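Local coordinates for ThiJ/PfpI family protein (Francisella tularensis subsp. novicida, PDB 4P5P) that belongs to the Hsp31-like branch of the DJ-1/PfpI family, is regarded as a virulence factor, and may act as a glyoxalase III, at residues Asn3-Thr8 against Thr83-Val88; Val45-Gly50 against Pro109-Ile114; Leu23-Leu28 against Asn77-Ser82; Asp94-Ala99 against Leu119-Lys124. All coordinates share one frame; numbering follows the deposited sequence.

Interaction 1. Residues Asn3-Thr8 against Thr83-Val88; sequences NVLMVT and TSLRDV
The methyl CD1 of L85 settles between two side chains of strand 2-8, 4.0 Å from CD2 of L5 and equally far from CG2 of V7. L5 and V7 are alternate residues of the strand and stand on the same face of the sheet, so the single L85 side chain bridges the step between them, slanting across L5 and crossing V7 at about a right angle. Its CG is trans to the backbone N (chi1 -178°), which extends the leucine from its 3-10 turn down onto the strand. V88 adds a second point of contact: its CG2 meets CD2 of L5 tip to tip at 4.1 Å. L85, L5 and V7 are buried and closely packed, with V88 at the partly exposed border, and the packing is continued by I96 beside L5 and V7, V45 against V7 and V88, and I114 against L85.

The other side of 83-88 has a different character. S84, R86 and D87 take no part in the contact, and R86 and D87 are exposed. S84 OG accepts from the backbone N of R86 (3.1 Å, 156° at the hydrogen), an ST turn, and is also hydrogen-bonded to the carbonyl of I47. The guanidinium of R86 folds back with one face over that same hydroxyl. D87 N bonds to S84 O at 3.0 Å, tightening the turn that presents L85 inward.

No hydrogen bond joins the two segments. Branched aliphatic groups meeting at van der Waals distance imply cohesion by burial of apolar surface, while the backbone of strand 2-8 bonds to its neighbours in the sheet.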
loop_
_atom_site.group_PDB
_atom_site.type_symbol
_atom_site.label_atom_id
_atom_site.label_comp_id
_atom_site.label_asym_id
_atom_site.label_seq_id
_atom_site.Cartn_x
_atom_site.Cartn_y
_atom_site.Cartn_z
ATOM N N ASN A 3 -17.134 -1.926 -1.609
ATOM C CA ASN A 3 -16.427 -2.086 -0.346
ATOM C C ASN A 3 -14.940 -2.271 -0.595
ATOM O O ASN A 3 -14.528 -3.193 -1.302
ATOM C CB ASN A 3 -16.996 -3.258 0.447
ATOM C CG ASN A 3 -18.321 -2.925 1.089
ATOM O OD1 ASN A 3 -18.374 -2.257 2.124
ATOM N ND2 ASN A 3 -19.404 -3.384 0.475
ATOM N N VAL A 4 -14.140 -1.374 -0.018
ATOM C CA VAL A 4 -12.703 -1.322 -0.251
ATOM C C VAL A 4 -11.943 -1.590 1.040
ATOM O O VAL A 4 -12.267 -1.020 2.078
ATOM C CB VAL A 4 -12.293 0.064 -0.802
ATOM C CG1 VAL A 4 -10.781 0.164 -0.999
ATOM C CG2 VAL A 4 -13.047 0.371 -2.104
ATOM N N LEU A 5 -10.944 -2.464 0.967
ATOM C CA LEU A 5 -10.074 -2.766 2.106
ATOM C C LEU A 5 -8.725 -2.073 1.939
ATOM O O LEU A 5 -8.027 -2.313 0.963
ATOM C CB LEU A 5 -9.882 -4.277 2.250
ATOM C CG LEU A 5 -9.082 -4.705 3.483
ATOM C CD1 LEU A 5 -9.866 -4.417 4.739
ATOM C CD2 LEU A 5 -8.721 -6.155 3.378
ATOM N N MET A 6 -8.361 -1.229 2.891
ATOM C CA MET A 6 -7.062 -0.576 2.901
ATOM C C MET A 6 -6.228 -1.222 4.001
ATOM O O MET A 6 -6.724 -1.451 5.112
ATOM C CB MET A 6 -7.198 0.935 3.118
ATOM C CG MET A 6 -7.906 1.648 1.974
ATOM S SD MET A 6 -7.780 3.444 2.084
ATOM C CE MET A 6 -6.058 3.699 1.688
ATOM N N VAL A 7 -4.974 -1.520 3.667
ATOM C CA VAL A 7 -4.059 -2.268 4.512
ATOM C C VAL A 7 -2.786 -1.480 4.808
ATOM O O VAL A 7 -2.125 -0.980 3.900
ATOM C CB VAL A 7 -3.656 -3.604 3.835
ATOM C CG1 VAL A 7 -2.738 -4.422 4.726
ATOM C CG2 VAL A 7 -4.883 -4.423 3.483
ATOM N N THR A 8 -2.423 -1.406 6.089
ATOM C CA THR A 8 -1.203 -0.732 6.513
ATOM C C THR A 8 -0.220 -1.687 7.147
ATOM O O THR A 8 -0.594 -2.762 7.635
ATOM C CB THR A 8 -1.447 0.365 7.554
ATOM O OG1 THR A 8 -1.659 -0.243 8.838
ATOM C CG2 THR A 8 -2.635 1.238 7.181
ATOM N N THR A 83 -8.100 -3.416 13.487
ATOM C CA THR A 83 -8.322 -4.815 13.180
ATOM C C THR A 83 -7.138 -5.355 12.364
ATOM O O THR A 83 -6.565 -4.639 11.529
ATOM C CB THR A 83 -9.638 -4.972 12.411
ATOM O OG1 THR A 83 -10.709 -4.458 13.212
ATOM C CG2 THR A 83 -9.901 -6.421 12.059
ATOM N N SER A 84 -6.753 -6.603 12.623
ATOM C CA SER A 84 -5.715 -7.265 11.849
ATOM C C SER A 84 -6.269 -7.794 10.524
ATOM O O SER A 84 -7.420 -8.237 10.439
ATOM C CB SER A 84 -5.107 -8.427 12.639
ATOM O OG SER A 84 -4.252 -9.203 11.806
ATOM N N LEU A 85 -5.429 -7.763 9.497
ATOM C CA LEU A 85 -5.738 -8.379 8.214
ATOM C C LEU A 85 -6.199 -9.832 8.366
ATOM O O LEU A 85 -7.069 -10.294 7.636
ATOM C CB LEU A 85 -4.507 -8.305 7.310
ATOM C CG LEU A 85 -4.646 -8.853 5.891
ATOM C CD1 LEU A 85 -5.625 -8.029 5.079
ATOM C CD2 LEU A 85 -3.279 -8.910 5.222
ATOM N N ARG A 86 -5.630 -10.553 9.320
ATOM C CA ARG A 86 -5.983 -11.967 9.472
ATOM C C ARG A 86 -7.442 -12.160 9.863
ATOM O O ARG A 86 -7.964 -13.265 9.730
ATOM C CB ARG A 86 -5.091 -12.645 10.507
ATOM C CG ARG A 86 -5.441 -12.335 11.943
ATOM C CD ARG A 86 -4.460 -12.991 12.937
ATOM N NE ARG A 86 -3.139 -12.397 12.851
ATOM C CZ ARG A 86 -2.701 -11.372 13.587
ATOM N NH1 ARG A 86 -3.454 -10.802 14.527
ATOM N NH2 ARG A 86 -1.482 -10.918 13.382
ATOM N N ASP A 87 -8.098 -11.108 10.347
ATOM C CA ASP A 87 -9.448 -11.266 10.881
ATOM C C ASP A 87 -10.565 -10.806 9.973
ATOM O O ASP A 87 -11.735 -10.913 10.342
ATOM C CB ASP A 87 -9.551 -10.552 12.218
ATOM C CG ASP A 87 -8.778 -11.277 13.317
ATOM O OD1 ASP A 87 -8.713 -12.530 13.303
ATOM O OD2 ASP A 87 -8.241 -10.601 14.204
ATOM N N VAL A 88 -10.245 -10.353 8.772
ATOM C CA VAL A 88 -11.300 -9.923 7.865
ATOM C C VAL A 88 -11.597 -11.007 6.851
ATOM O O VAL A 88 -10.740 -11.826 6.520
ATOM C CB VAL A 88 -10.943 -8.616 7.139
ATOM C CG1 VAL A 88 -10.771 -7.504 8.151
ATOM C CG2 VAL A 88 -9.701 -8.787 6.310
#

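Interaction 2. Residues Val45-Gly50 against Pro109-Ile114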
loop_
_atom_site.group_PDB
_atom_site.type_symbol
_atom_site.label_atom_id
_atom_site.label_comp_id
_atom_site.label_asym_id
_atom_site.label_seq_id
_atom_site.Cartn_x
_atom_site.Cartn_y
_atom_site.Cartn_z
ATOM N N VAL A 45 -7.385 -1.951 7.877
ATOM C CA VAL A 45 -6.728 -2.926 8.740
ATOM C C VAL A 45 -5.224 -2.747 8.698
ATOM O O VAL A 45 -4.684 -2.120 7.781
ATOM C CB VAL A 45 -7.053 -4.379 8.344
ATOM C CG1 VAL A 45 -8.539 -4.642 8.494
ATOM C CG2 VAL A 45 -6.577 -4.687 6.930
ATOM N N SER A 46 -4.548 -3.303 9.693
ATOM C CA SER A 46 -3.101 -3.395 9.677
ATOM C C SER A 46 -2.692 -4.851 9.706
ATOM O O SER A 46 -3.514 -5.732 9.912
ATOM C CB SER A 46 -2.492 -2.657 10.864
ATOM O OG SER A 46 -2.802 -3.299 12.093
ATOM N N ILE A 47 -1.420 -5.106 9.494
ATOM C CA ILE A 47 -0.930 -6.477 9.517
ATOM C C ILE A 47 -1.201 -7.144 10.863
ATOM O O ILE A 47 -1.734 -8.252 10.911
ATOM C CB ILE A 47 0.568 -6.515 9.208
ATOM C CG1 ILE A 47 0.828 -6.071 7.764
ATOM C CG2 ILE A 47 1.128 -7.922 9.419
ATOM C CD1 ILE A 47 0.151 -6.924 6.678
ATOM N N MET A 48 -0.854 -6.482 11.957
ATOM C CA MET A 48 -0.887 -7.136 13.265
ATOM C C MET A 48 -2.119 -6.746 14.073
ATOM O O MET A 48 -2.443 -7.387 15.068
ATOM C CB MET A 48 0.372 -6.802 14.067
ATOM C CG MET A 48 1.653 -7.450 13.547
ATOM S SD MET A 48 1.679 -9.254 13.605
ATOM C CE MET A 48 1.201 -9.564 15.299
ATOM N N GLY A 49 -2.816 -5.708 13.642
ATOM C CA GLY A 49 -3.867 -5.139 14.470
ATOM C C GLY A 49 -3.232 -4.269 15.548
ATOM O O GLY A 49 -1.998 -4.203 15.681
ATOM N N GLY A 50 -4.065 -3.589 16.324
ATOM C CA GLY A 50 -3.563 -2.720 17.368
ATOM C C GLY A 50 -3.081 -1.394 16.804
ATOM O O GLY A 50 -3.601 -0.901 15.795
ATOM N N PRO A 109 6.163 -8.326 2.520
ATOM C CA PRO A 109 6.544 -9.271 1.453
ATOM C C PRO A 109 6.176 -10.730 1.697
ATOM O O PRO A 109 5.844 -11.454 0.760
ATOM C CB PRO A 109 8.074 -9.152 1.393
ATOM C CG PRO A 109 8.403 -7.864 1.982
ATOM C CD PRO A 109 7.314 -7.526 2.974
ATOM N N ASN A 110 6.271 -11.163 2.945
ATOM C CA ASN A 110 6.135 -12.588 3.237
ATOM C C ASN A 110 4.857 -12.898 4.014
ATOM O O ASN A 110 4.677 -14.001 4.521
ATOM C CB ASN A 110 7.388 -13.049 3.968
ATOM C CG ASN A 110 8.635 -12.912 3.095
ATOM O OD1 ASN A 110 8.638 -13.344 1.951
ATOM N ND2 ASN A 110 9.652 -12.217 3.590
ATOM N N ASN A 111 3.929 -11.944 4.051
ATOM C CA ASN A 111 2.700 -12.137 4.804
ATOM C C ASN A 111 1.739 -13.086 4.088
ATOM O O ASN A 111 1.300 -12.800 2.971
ATOM C CB ASN A 111 2.011 -10.801 5.049
ATOM C CG ASN A 111 0.833 -10.930 5.981
ATOM O OD1 ASN A 111 -0.277 -11.248 5.551
ATOM N ND2 ASN A 111 1.070 -10.708 7.275
ATOM N N ALA A 112 1.389 -14.198 4.735
ATOM C CA ALA A 112 0.529 -15.204 4.116
ATOM C C ALA A 112 -0.869 -14.677 3.819
ATOM O O ALA A 112 -1.468 -15.032 2.812
ATOM C CB ALA A 112 0.447 -16.410 4.993
ATOM N N ASN A 113 -1.406 -13.851 4.702
ATOM C CA ASN A 113 -2.734 -13.318 4.478
ATOM C C ASN A 113 -2.758 -12.349 3.310
ATOM O O ASN A 113 -3.752 -12.295 2.584
ATOM C CB ASN A 113 -3.268 -12.645 5.739
ATOM C CG ASN A 113 -3.882 -13.633 6.704
ATOM O OD1 ASN A 113 -5.038 -14.040 6.547
ATOM N ND2 ASN A 113 -3.111 -14.041 7.696
ATOM N N ILE A 114 -1.683 -11.586 3.120
ATOM C CA ILE A 114 -1.619 -10.754 1.930
ATOM C C ILE A 114 -1.667 -11.654 0.693
ATOM O O ILE A 114 -2.438 -11.418 -0.239
ATOM C CB ILE A 114 -0.355 -9.880 1.908
ATOM C CG1 ILE A 114 -0.478 -8.754 2.921
ATOM C CG2 ILE A 114 -0.127 -9.298 0.508
ATOM C CD1 ILE A 114 0.753 -7.822 2.951
HETATM O O HOH W 1 -1.267 -10.862 9.166
#
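N111 is the first residue along 109-114 to meet I47, and it does so through its amide nitrogen. CG2 of I47 lies 3.5 Å from N111 ND2, with CD1 of the same isoleucine a little farther off; the two side chains approach from opposite directions. That nitrogen also donates to a water at 3.0 Å, and the water in turn donates to I47 O, so the two segments share one bridged polar link. The carbonyl of I47 has a further partner in S84 OG.

The oxygen end of the same amide faces the helix. As N-cap of helix 112-123, N111 accepts from I114 N through OD1 (2.8 Å, 150° at the hydrogen), and the donor lies in the carbonyl plane on a lone pair. This capping bond limits rotation of the amide and so directs ND2 at I47 and the water. Two residues on, N113 makes no contact with 45-50; its OD1 is hydrogen-bonded to K117 NZ.

I114 closes the contact from the first turn of the helix. Its CD1 touches CD1 of I47 at 3.9 Å, the side chains crossing at about a right angle. The I47 chain bends at chi2 (-60°), which brings CD1 round to the helix, where L85 packs on I114 as well. One asparagine thus caps a helix with its oxygen, while its nitrogen binds the water shared with the loop after strand 40-46.

Interaction 3. Residues Leu23-Leu28 against Asn77-Ser82; sequences LWLSEL and NIMKNS
Around L25 and M79 the two backbones stay well apart, 10.5 Å between their CA atoms, and they are joined entirely by side chains. Residues 23-28 turn into helix 26-35 through short i to i+3 bonds: E27 N to W24 O and L28 N to L25 O, both 2.9 Å. Across from them helix 73-80 is ending; N81 N still bonds to N77 O, and N81 ND2 donates to N77 OD1, both residues being exposed.

In this flavodoxin-like fold helix 26-35 follows strand 2-8, and L28 and I78 both rest on I44 of strand 40-46. E27 does not touch M79; its carboxylate lies near the oxidised cysteine at position 132.

M79 carries the whole contact from its side. Its chain kinks at both chi2 and chi3 (-59° and -70°), which brings the thioether down between three leucines. CE lies 4.0 Å from CD2 of L23, the side chains crossing at about a right angle, and L25 CD1 is slightly more distant from the same methyl. SD meets CD2 of L28 tip to tip at 3.9 Å. F69 of helix 64-71 touches both L28 and M79.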
loop_
_atom_site.group_PDB
_atom_site.type_symbol
_atom_site.label_atom_id
_atom_site.label_comp_id
_atom_site.label_asym_id
_atom_site.label_seq_id
_atom_site.Cartn_x
_atom_site.Cartn_y
_atom_site.Cartn_z
ATOM N N LEU A 23 3.765 3.525 8.726
ATOM C CA LEU A 23 2.931 4.016 7.645
ATOM C C LEU A 23 3.301 5.433 7.223
ATOM O O LEU A 23 3.566 6.284 8.073
ATOM C CB LEU A 23 1.468 3.985 8.085
ATOM C CG LEU A 23 0.437 4.742 7.248
ATOM C CD1 LEU A 23 0.169 4.036 5.932
ATOM C CD2 LEU A 23 -0.842 4.888 8.051
ATOM N N TRP A 24 3.290 5.678 5.909
ATOM C CA TRP A 24 3.360 7.050 5.399
ATOM C C TRP A 24 1.931 7.584 5.398
ATOM O O TRP A 24 1.126 7.203 4.548
ATOM C CB TRP A 24 3.972 7.120 3.998
ATOM C CG TRP A 24 4.355 8.536 3.667
ATOM C CD1 TRP A 24 3.558 9.498 3.123
ATOM C CD2 TRP A 24 5.616 9.159 3.928
ATOM N NE1 TRP A 24 4.252 10.685 3.018
ATOM C CE2 TRP A 24 5.518 10.496 3.507
ATOM C CE3 TRP A 24 6.817 8.711 4.482
ATOM C CZ2 TRP A 24 6.585 11.385 3.613
ATOM C CZ3 TRP A 24 7.867 9.595 4.588
ATOM C CH2 TRP A 24 7.743 10.912 4.159
ATOM N N LEU A 25 1.600 8.429 6.371
ATOM C CA LEU A 25 0.193 8.681 6.685
ATOM C C LEU A 25 -0.670 9.122 5.509
ATOM O O LEU A 25 -1.779 8.628 5.351
ATOM C CB LEU A 25 0.084 9.718 7.796
ATOM C CG LEU A 25 -1.327 9.952 8.343
ATOM C CD1 LEU A 25 -1.972 8.642 8.814
ATOM C CD2 LEU A 25 -1.310 10.971 9.453
ATOM N N SER A 26 -0.172 10.018 4.660
ATOM C CA SER A 26 -1.010 10.518 3.577
ATOM C C SER A 26 -1.335 9.454 2.524
ATOM O O SER A 26 -2.253 9.643 1.748
ATOM C CB SER A 26 -0.356 11.729 2.900
ATOM O OG SER A 26 0.891 11.390 2.314
ATOM N N GLU A 27 -0.589 8.352 2.484
ATOM C CA GLU A 27 -0.914 7.271 1.559
ATOM C C GLU A 27 -2.099 6.437 2.036
ATOM O O GLU A 27 -2.649 5.652 1.265
ATOM C CB GLU A 27 0.311 6.393 1.328
ATOM C CG GLU A 27 1.350 7.164 0.506
ATOM C CD GLU A 27 2.677 6.489 0.360
ATOM O OE1 GLU A 27 3.583 7.123 -0.218
ATOM O OE2 GLU A 27 2.838 5.353 0.810
ATOM N N LEU A 28 -2.469 6.616 3.309
ATOM C CA LEU A 28 -3.739 6.134 3.827
ATOM C C LEU A 28 -4.803 7.219 3.677
ATOM O O LEU A 28 -5.862 6.975 3.102
ATOM C CB LEU A 28 -3.607 5.705 5.299
ATOM C CG LEU A 28 -4.904 5.310 6.015
ATOM C CD1 LEU A 28 -5.584 4.116 5.332
ATOM C CD2 LEU A 28 -4.638 4.997 7.471
ATOM N N ASN A 77 -9.565 6.000 16.514
ATOM C CA ASN A 77 -9.589 4.735 17.230
ATOM C C ASN A 77 -9.156 3.561 16.342
ATOM O O ASN A 77 -8.601 2.591 16.840
ATOM C CB ASN A 77 -10.964 4.481 17.844
ATOM C CG ASN A 77 -10.975 3.269 18.749
ATOM O OD1 ASN A 77 -10.268 3.212 19.765
ATOM N ND2 ASN A 77 -11.758 2.283 18.374
ATOM N N ILE A 78 -9.372 3.653 15.032
ATOM C CA ILE A 78 -8.774 2.686 14.115
ATOM C C ILE A 78 -7.247 2.698 14.252
ATOM O O ILE A 78 -6.591 1.649 14.300
ATOM C CB ILE A 78 -9.159 2.970 12.663
ATOM C CG1 ILE A 78 -10.630 2.632 12.449
ATOM C CG2 ILE A 78 -8.273 2.163 11.689
ATOM C CD1 ILE A 78 -11.168 2.996 11.092
ATOM N N MET A 79 -6.668 3.890 14.309
ATOM C CA MET A 79 -5.211 3.989 14.368
ATOM C C MET A 79 -4.662 3.442 15.680
ATOM O O MET A 79 -3.529 2.981 15.734
ATOM C CB MET A 79 -4.757 5.438 14.170
ATOM C CG MET A 79 -5.148 6.003 12.818
ATOM S SD MET A 79 -4.480 5.093 11.410
ATOM C CE MET A 79 -2.751 5.504 11.516
ATOM N N LYS A 80 -5.463 3.481 16.740
ATOM C CA LYS A 80 -5.002 2.951 18.024
ATOM C C LYS A 80 -5.302 1.463 18.184
ATOM O O LYS A 80 -4.486 0.707 18.722
ATOM C CB LYS A 80 -5.643 3.726 19.171
ATOM C CG LYS A 80 -5.116 3.319 20.556
ATOM C CD LYS A 80 -3.569 3.427 20.617
ATOM C CE LYS A 80 -2.990 3.104 21.974
ATOM N N ASN A 81 -6.481 1.066 17.710
ATOM C CA ASN A 81 -7.047 -0.266 17.935
ATOM C C ASN A 81 -7.497 -0.870 16.615
ATOM O O ASN A 81 -8.660 -1.220 16.442
ATOM C CB ASN A 81 -8.238 -0.203 18.912
ATOM C CG ASN A 81 -7.811 0.048 20.342
ATOM O OD1 ASN A 81 -6.963 -0.667 20.894
ATOM N ND2 ASN A 81 -8.397 1.069 20.955
ATOM N N SER A 82 -6.575 -1.003 15.680
ATOM C CA SER A 82 -6.941 -1.523 14.371
ATOM C C SER A 82 -7.233 -3.018 14.400
ATOM O O SER A 82 -6.690 -3.781 15.209
ATOM C CB SER A 82 -5.842 -1.232 13.348
ATOM O OG SER A 82 -4.675 -1.996 13.558
#

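Interaction 4. Residues Asp94-Ala99 against Leu119-Lys124; sequences DAIIFA and LDIYAK
D94, just ahead of strand 95-98, directs its CB away from the helix, yet its OD1 comes within 4.6 Å of NZ of K124, just past the end of helix 112-123, without a direct ion pair. A water spans the gap, donating to D94 OD1 at 2.6 Å and accepting only a weak bond from K124 NZ. Both groups also have outside partners: D94 OD2 takes the backbone N of N3, and K124 NZ donates to the carbonyl of Y93.

At A95 the contact becomes apolar. The side chain of I121 lies against the backbone here, with CD1 4.4 Å from A95 N and CG2 similarly placed beside D94 O. A95 N is buried by this packing and has no hydrogen-bond partner.

I96 is the residue of 94-99 whose side chain packs on 119-124; F98, further along, meets the same helix at I114. With I96 CG1 trans to the backbone N (chi1 -171°), CG2 rests 3.9 Å from I121 CG1 as the two side chains slant across one another. L5 flanks I96 on the neighbouring strand, while I128 receives I121 on the other.

Strand 95-98, helix 112-123 and strand 127-130 follow in sequence, and the two strands are parallel neighbours. I121 therefore marks the helix side of a beta-alpha-beta crossover, the unit that builds flavodoxin-like folds such as the DJ-1/PfpI family; its second strand leads to the oxidised cysteine at position 132.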
loop_
_atom_site.group_PDB
_atom_site.type_symbol
_atom_site.label_atom_id
_atom_site.label_comp_id
_atom_site.label_asym_id
_atom_site.label_seq_id
_atom_site.Cartn_x
_atom_site.Cartn_y
_atom_site.Cartn_z
ATOM N N ASP A 94 -14.358 -5.536 -2.719
ATOM C CA ASP A 94 -14.233 -5.392 -4.167
ATOM C C ASP A 94 -12.834 -4.958 -4.567
ATOM O O ASP A 94 -12.459 -4.997 -5.743
ATOM C CB ASP A 94 -15.248 -4.365 -4.655
ATOM C CG ASP A 94 -16.649 -4.709 -4.232
ATOM O OD1 ASP A 94 -17.070 -5.845 -4.527
ATOM O OD2 ASP A 94 -17.312 -3.878 -3.576
ATOM N N ALA A 95 -12.062 -4.523 -3.581
ATOM C CA ALA A 95 -10.720 -4.031 -3.831
ATOM C C ALA A 95 -9.891 -4.151 -2.566
ATOM O O ALA A 95 -10.431 -4.071 -1.462
ATOM C CB ALA A 95 -10.759 -2.588 -4.298
ATOM N N ILE A 96 -8.583 -4.316 -2.739
ATOM C CA ILE A 96 -7.640 -4.313 -1.635
ATOM C C ILE A 96 -6.519 -3.344 -2.017
ATOM O O ILE A 96 -5.958 -3.427 -3.127
ATOM C CB ILE A 96 -7.123 -5.750 -1.310
ATOM C CG1 ILE A 96 -6.300 -5.750 -0.011
ATOM C CG2 ILE A 96 -6.347 -6.366 -2.466
ATOM C CD1 ILE A 96 -6.023 -7.146 0.550
ATOM N N ILE A 97 -6.242 -2.413 -1.116
ATOM C CA ILE A 97 -5.314 -1.302 -1.352
ATOM C C ILE A 97 -4.229 -1.298 -0.272
ATOM O O ILE A 97 -4.550 -1.226 0.903
ATOM C CB ILE A 97 -6.050 0.068 -1.356
ATOM C CG1 ILE A 97 -7.234 0.052 -2.340
ATOM C CG2 ILE A 97 -5.071 1.190 -1.663
ATOM C CD1 ILE A 97 -6.886 -0.304 -3.761
ATOM N N PHE A 98 -2.961 -1.342 -0.679
ATOM C CA PHE A 98 -1.825 -1.341 0.242
ATOM C C PHE A 98 -1.134 0.015 0.318
ATOM O O PHE A 98 -0.547 0.470 -0.655
ATOM C CB PHE A 98 -0.820 -2.399 -0.177
ATOM C CG PHE A 98 -1.382 -3.780 -0.131
ATOM C CD1 PHE A 98 -1.397 -4.481 1.056
ATOM C CD2 PHE A 98 -1.917 -4.376 -1.257
ATOM C CE1 PHE A 98 -1.946 -5.740 1.124
ATOM C CE2 PHE A 98 -2.465 -5.653 -1.196
ATOM C CZ PHE A 98 -2.470 -6.331 -0.002
ATOM N N ALA A 99 -1.212 0.644 1.486
ATOM C CA ALA A 99 -0.544 1.909 1.741
ATOM C C ALA A 99 0.949 1.655 1.945
ATOM O O ALA A 99 1.354 0.533 2.221
ATOM C CB ALA A 99 -1.149 2.581 2.968
ATOM N N LEU A 119 -4.798 -12.950 -3.951
ATOM C CA LEU A 119 -5.272 -13.979 -4.887
ATOM C C LEU A 119 -6.786 -14.004 -5.001
ATOM O O LEU A 119 -7.329 -14.164 -6.091
ATOM C CB LEU A 119 -4.801 -15.379 -4.469
ATOM C CG LEU A 119 -3.358 -15.709 -4.768
ATOM C CD1 LEU A 119 -3.032 -17.033 -4.113
ATOM C CD2 LEU A 119 -3.103 -15.773 -6.284
ATOM N N ASP A 120 -7.474 -13.866 -3.877
ATOM C CA ASP A 120 -8.923 -13.911 -3.906
ATOM C C ASP A 120 -9.492 -12.742 -4.718
ATOM O O ASP A 120 -10.359 -12.927 -5.570
ATOM C CB ASP A 120 -9.479 -13.907 -2.479
ATOM C CG ASP A 120 -10.969 -14.161 -2.437
ATOM O OD1 ASP A 120 -11.728 -13.217 -2.743
ATOM O OD2 ASP A 120 -11.374 -15.301 -2.097
ATOM N N ILE A 121 -8.991 -11.540 -4.464
ATOM C CA ILE A 121 -9.433 -10.367 -5.210
ATOM C C ILE A 121 -9.082 -10.490 -6.704
ATOM O O ILE A 121 -9.906 -10.203 -7.588
ATOM C CB ILE A 121 -8.806 -9.090 -4.626
ATOM C CG1 ILE A 121 -9.250 -8.880 -3.171
ATOM C CG2 ILE A 121 -9.175 -7.881 -5.477
ATOM C CD1 ILE A 121 -10.739 -8.649 -2.990
ATOM N N TYR A 122 -7.863 -10.925 -6.977
ATOM C CA TYR A 122 -7.385 -11.114 -8.346
ATOM C C TYR A 122 -8.253 -12.098 -9.138
ATOM O O TYR A 122 -8.522 -11.896 -10.328
ATOM C CB TYR A 122 -5.937 -11.602 -8.310
ATOM C CG TYR A 122 -5.227 -11.625 -9.646
ATOM C CD1 TYR A 122 -5.079 -10.464 -10.393
ATOM C CD2 TYR A 122 -4.672 -12.801 -10.141
ATOM C CE1 TYR A 122 -4.421 -10.479 -11.611
ATOM C CE2 TYR A 122 -4.015 -12.823 -11.361
ATOM C CZ TYR A 122 -3.886 -11.657 -12.081
ATOM O OH TYR A 122 -3.238 -11.655 -13.298
ATOM N N ALA A 123 -8.696 -13.155 -8.461
ATOM C CA ALA A 123 -9.436 -14.239 -9.110
ATOM C C ALA A 123 -10.811 -13.790 -9.585
ATOM O O ALA A 123 -11.357 -14.359 -10.535
ATOM C CB ALA A 123 -9.566 -15.435 -8.155
ATOM N N LYS A 124 -11.385 -12.790 -8.921
ATOM C CA LYS A 124 -12.652 -12.236 -9.379
ATOM C C LYS A 124 -12.431 -10.922 -10.122
ATOM O O LYS A 124 -13.367 -10.157 -10.341
ATOM C CB LYS A 124 -13.608 -12.050 -8.209
ATOM C CG LYS A 124 -13.130 -11.111 -7.131
ATOM C CD LYS A 124 -14.107 -11.130 -5.976
ATOM C CE LYS A 124 -13.997 -9.892 -5.121
ATOM N NZ LYS A 124 -15.004 -9.928 -4.022
HETATM O O HOH W 2 -16.559 -7.890 -6.028
#

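How the interactions relate
All four contacts are largely buried. Interactions 1 and 4 rest on adjacent strands, 2-8 and 95-98, joined by backbone bonds such as L5 O to I97 N. Interactions 2 and 4 use opposite ends of helix 112-123: a capped, hydrated start and an end where a water-bridged charged pair reaches the surface. Interaction 2 touches interaction 1 through L85 N and S46 O, 2.8 Å apart. Interaction 3, a purely apolar thioether and leucine cluster, packs helices 26-35 and 73-80 together beside the same sheet, and S82 OG reaches S46 OG of interaction 2. Interaction 1 is likewise apolar, whereas water joins the segments of interactions 2 and 4.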